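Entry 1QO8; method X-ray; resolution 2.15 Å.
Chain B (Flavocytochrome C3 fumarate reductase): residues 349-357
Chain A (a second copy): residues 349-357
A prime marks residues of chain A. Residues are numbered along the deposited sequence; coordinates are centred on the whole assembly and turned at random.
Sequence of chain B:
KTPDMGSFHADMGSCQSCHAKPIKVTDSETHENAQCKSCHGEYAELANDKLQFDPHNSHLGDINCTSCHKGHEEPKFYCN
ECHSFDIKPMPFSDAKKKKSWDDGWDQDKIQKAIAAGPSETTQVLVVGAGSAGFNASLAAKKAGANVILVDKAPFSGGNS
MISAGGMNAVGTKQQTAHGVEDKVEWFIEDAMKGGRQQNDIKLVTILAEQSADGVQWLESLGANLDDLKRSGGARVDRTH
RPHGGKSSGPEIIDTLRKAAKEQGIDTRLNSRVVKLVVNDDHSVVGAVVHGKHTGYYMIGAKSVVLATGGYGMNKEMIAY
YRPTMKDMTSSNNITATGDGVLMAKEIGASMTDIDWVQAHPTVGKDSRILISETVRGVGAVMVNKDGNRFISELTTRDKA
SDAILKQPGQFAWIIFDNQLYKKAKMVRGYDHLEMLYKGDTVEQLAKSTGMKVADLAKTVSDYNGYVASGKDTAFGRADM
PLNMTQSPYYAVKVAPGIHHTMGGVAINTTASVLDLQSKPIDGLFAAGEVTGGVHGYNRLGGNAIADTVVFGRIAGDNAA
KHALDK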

# COMPACT_ATOMS: atom_id res chain seq x y z
N ALA B 349 -11.78 4.74 -3.73
CA ALA B 349 -11.74 4.92 -2.29
C ALA B 349 -10.26 5.03 -1.90
O ALA B 349 -9.39 4.43 -2.51
CB ALA B 349 -12.37 3.71 -1.58
N SER B 350 -10.01 5.75 -0.83
CA SER B 350 -8.80 5.72 -0.09
C SER B 350 -8.83 4.62 0.97
O SER B 350 -9.87 4.12 1.37
CB SER B 350 -8.51 7.06 0.60
OG SER B 350 -9.44 7.59 1.50
N MET B 351 -7.60 4.37 1.45
CA MET B 351 -7.38 3.31 2.41
C MET B 351 -6.75 3.94 3.64
O MET B 351 -6.23 5.09 3.55
CB MET B 351 -6.33 2.32 1.81
CG MET B 351 -6.83 1.80 0.46
SD MET B 351 -8.23 0.64 0.60
CE MET B 351 -9.07 1.07 -0.91
N THR B 352 -6.77 3.24 4.77
CA THR B 352 -5.98 3.73 5.89
C THR B 352 -5.02 2.62 6.28
O THR B 352 -5.47 1.44 6.38
CB THR B 352 -6.95 4.00 7.08
OG1 THR B 352 -7.87 5.06 6.75
CG2 THR B 352 -6.19 4.28 8.34
N ASP B 353 -3.81 2.91 6.68
CA ASP B 353 -2.84 1.88 7.07
C ASP B 353 -2.83 0.69 6.14
O ASP B 353 -2.59 -0.45 6.62
CB ASP B 353 -3.16 1.49 8.56
CG ASP B 353 -3.11 2.70 9.46
OD1 ASP B 353 -2.41 3.70 9.12
OD2 ASP B 353 -3.67 2.79 10.56
N ILE B 354 -2.95 0.80 4.79
CA ILE B 354 -3.39 -0.33 4.02
C ILE B 354 -2.50 -1.58 4.12
O ILE B 354 -3.04 -2.68 4.16
CB ILE B 354 -3.57 0.03 2.54
CG1 ILE B 354 -4.12 -1.16 1.72
CG2 ILE B 354 -2.22 0.51 1.99
CD1 ILE B 354 -5.53 -1.52 2.13
N ASP B 355 -1.19 -1.48 4.19
CA ASP B 355 -0.25 -2.60 4.18
C ASP B 355 0.04 -3.20 5.57
O ASP B 355 0.87 -4.08 5.69
CB ASP B 355 1.04 -2.15 3.48
CG ASP B 355 1.69 -0.91 4.10
OD1 ASP B 355 0.99 -0.07 4.73
OD2 ASP B 355 2.93 -0.89 3.91
N TRP B 356 -0.65 -2.78 6.63
CA TRP B 356 -0.33 -3.29 7.97
C TRP B 356 -0.98 -4.65 8.23
O TRP B 356 -2.20 -4.75 8.22
CB TRP B 356 -0.61 -2.28 9.08
CG TRP B 356 0.51 -1.25 9.01
CD1 TRP B 356 0.47 -0.06 8.30
CD2 TRP B 356 1.79 -1.34 9.64
NE1 TRP B 356 1.67 0.55 8.49
CE2 TRP B 356 2.52 -0.18 9.27
CE3 TRP B 356 2.39 -2.28 10.50
CZ2 TRP B 356 3.79 0.07 9.72
CZ3 TRP B 356 3.69 -2.06 10.94
CH2 TRP B 356 4.38 -0.86 10.58
N VAL B 357 -0.13 -5.67 8.33
CA VAL B 357 -0.56 -7.05 8.52
C VAL B 357 0.03 -7.65 9.81
O VAL B 357 1.23 -7.57 10.10
CB VAL B 357 -0.16 -8.02 7.38
CG1 VAL B 357 -0.72 -9.44 7.60
CG2 VAL B 357 -0.67 -7.45 6.04
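Chain A 349-357: ASMTDIDWV

Chain A meets chain B through the same stretch in both copies, with Ser350, Met351, Ile354, Asp355 and Trp356 making the contact, and the contact is close to twofold symmetric, so nearly every interaction occurs twice. In each copy a short extended strand, Met351 and Thr352, runs into a type I turn from Asp353 to Trp356, closed by a backbone hydrogen bond from Trp356 N to Asp353 O (3.0 Å in chain B; 3.1 Å from Trp356′ N to Asp353′ O in chain A). Asp353 and Asp353′ have positive phi, near 43°, which swings the chain out of the strand and into the turn. The register runs in opposite directions: the CA atoms of Ser350 and Trp356′ lie 8.6 Å apart, as do those of Trp356 and Ser350′, while Ile354 CA and Asp355′ CA are 8.0 Å apart near the middle.

The apolar contact at the centre is small. Ile354 and Ile354′ both point CA-to-CB toward the partner, and the CG2 methyls of these beta-branched side chains meet at 4.2 Å. Further along, each tryptophan starts sideways, but its indole reaches across to a serine: Ser350 CB lies 3.7 Å from Trp356′ CZ2, and Ser350′ CB 3.7 Å from Trp356 CH2. Serine presents just a CB and a hydroxyl here; the ring packs against the CB, and the hydroxyl is hydrogen-bonded elsewhere in the structure.

Asp355 and Asp355′ point CA-to-CB toward the partner, with chi1 in the p well. Their carboxylates pack beside aliphatic carbons: Asp355′ OD2 is 3.7 Å from Met351 CB, Asp355 OD2 is 3.7 Å from Met351′ CG, and Asp355′ OD1 is 3.9 Å from Ile354 CG2. The methionine side chains then lead away from the partner.

No direct hydrogen bond joins the stretches; water carries the polar contact. Each carboxylate accepts from two waters, one on each oxygen, and each water accepts in turn from a backbone NH of the other chain. Water 3 donates to Asp355′ OD2 (2.7 Å) and accepts from Met351 N (2.9 Å); water 4 donates to Asp355′ OD1 (2.6 Å) and accepts from Ile354 N (3.1 Å). Chain B's aspartate repeats the pattern: water 1 links Asp355 OD2 (2.7 Å) to Met351′ N (2.8 Å), and water 2 links Asp355 OD1 (2.9 Å) to Ile354′ N (3.0 Å). Water 5 serves the indole, accepting from Trp356′ NE1 (3.1 Å) and donating to Met351 O (2.8 Å), which bridges two atoms that are themselves 4.0 Å apart.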

# COMPACT_ATOMS: atom_id res chain seq x y z
N ALA A 349 11.48 -3.42 5.42
CA ALA A 349 11.18 -2.08 5.98
C ALA A 349 9.66 -1.89 6.01
O ALA A 349 8.93 -2.47 5.19
CB ALA A 349 11.78 -0.95 5.13
N SER A 350 9.13 -1.25 7.01
CA SER A 350 7.79 -0.68 6.91
C SER A 350 7.72 0.63 6.12
O SER A 350 8.76 1.24 5.92
CB SER A 350 7.28 -0.44 8.31
OG SER A 350 8.03 0.40 9.15
N MET A 351 6.51 1.03 5.76
CA MET A 351 6.18 2.17 4.97
C MET A 351 5.28 3.13 5.75
O MET A 351 4.67 2.77 6.79
CB MET A 351 5.49 1.80 3.67
CG MET A 351 6.05 0.74 2.74
SD MET A 351 7.61 1.36 2.09
CE MET A 351 8.74 -0.01 2.33
N THR A 352 5.20 4.37 5.36
CA THR A 352 4.27 5.34 6.01
C THR A 352 3.36 5.94 4.94
O THR A 352 3.89 6.49 3.91
CB THR A 352 5.04 6.46 6.74
OG1 THR A 352 5.83 5.97 7.82
CG2 THR A 352 4.13 7.54 7.35
N ASP A 353 2.05 5.92 5.14
CA ASP A 353 1.13 6.48 4.14
C ASP A 353 1.51 6.10 2.72
O ASP A 353 1.44 6.96 1.78
CB ASP A 353 1.03 8.04 4.23
CG ASP A 353 0.77 8.58 5.61
OD1 ASP A 353 -0.04 7.94 6.35
OD2 ASP A 353 1.30 9.63 6.05
N ILE A 354 1.76 4.80 2.45
CA ILE A 354 2.57 4.43 1.27
C ILE A 354 1.86 4.81 -0.02
O ILE A 354 2.40 5.21 -1.08
CB ILE A 354 2.90 2.94 1.30
CG1 ILE A 354 3.79 2.47 0.15
CG2 ILE A 354 1.61 2.12 1.32
CD1 ILE A 354 5.20 3.09 0.15
N ASP A 355 0.52 4.77 0.04
CA ASP A 355 -0.28 4.87 -1.19
C ASP A 355 -0.72 6.31 -1.49
O ASP A 355 -1.41 6.48 -2.50
CB ASP A 355 -1.44 3.90 -1.16
CG ASP A 355 -2.44 3.95 -0.02
OD1 ASP A 355 -2.04 4.35 1.09
OD2 ASP A 355 -3.61 3.61 -0.26
N TRP A 356 -0.22 7.32 -0.83
CA TRP A 356 -0.75 8.70 -0.93
C TRP A 356 0.00 9.46 -2.03
O TRP A 356 1.24 9.56 -1.91
CB TRP A 356 -0.79 9.46 0.42
CG TRP A 356 -2.01 8.96 1.16
CD1 TRP A 356 -2.08 7.94 2.06
CD2 TRP A 356 -3.35 9.44 1.01
NE1 TRP A 356 -3.37 7.72 2.49
CE2 TRP A 356 -4.17 8.63 1.84
CE3 TRP A 356 -3.93 10.43 0.22
CZ2 TRP A 356 -5.55 8.80 1.91
CZ3 TRP A 356 -5.31 10.58 0.27
CH2 TRP A 356 -6.09 9.81 1.15
N VAL A 357 -0.68 9.68 -3.15
CA VAL A 357 -0.13 10.28 -4.36
C VAL A 357 -0.86 11.59 -4.73
O VAL A 357 -2.09 11.79 -4.71
CB VAL A 357 -0.18 9.29 -5.53
CG1 VAL A 357 0.40 9.85 -6.84
CG2 VAL A 357 0.53 7.98 -5.12
O HOH W 1 4.08 -0.23 6.24
O HOH W 2 1.74 2.69 4.59
O HOH W 3 -4.98 5.60 0.92
O HOH W 4 -2.86 3.53 3.43
O HOH W 5 -3.86 5.88 4.89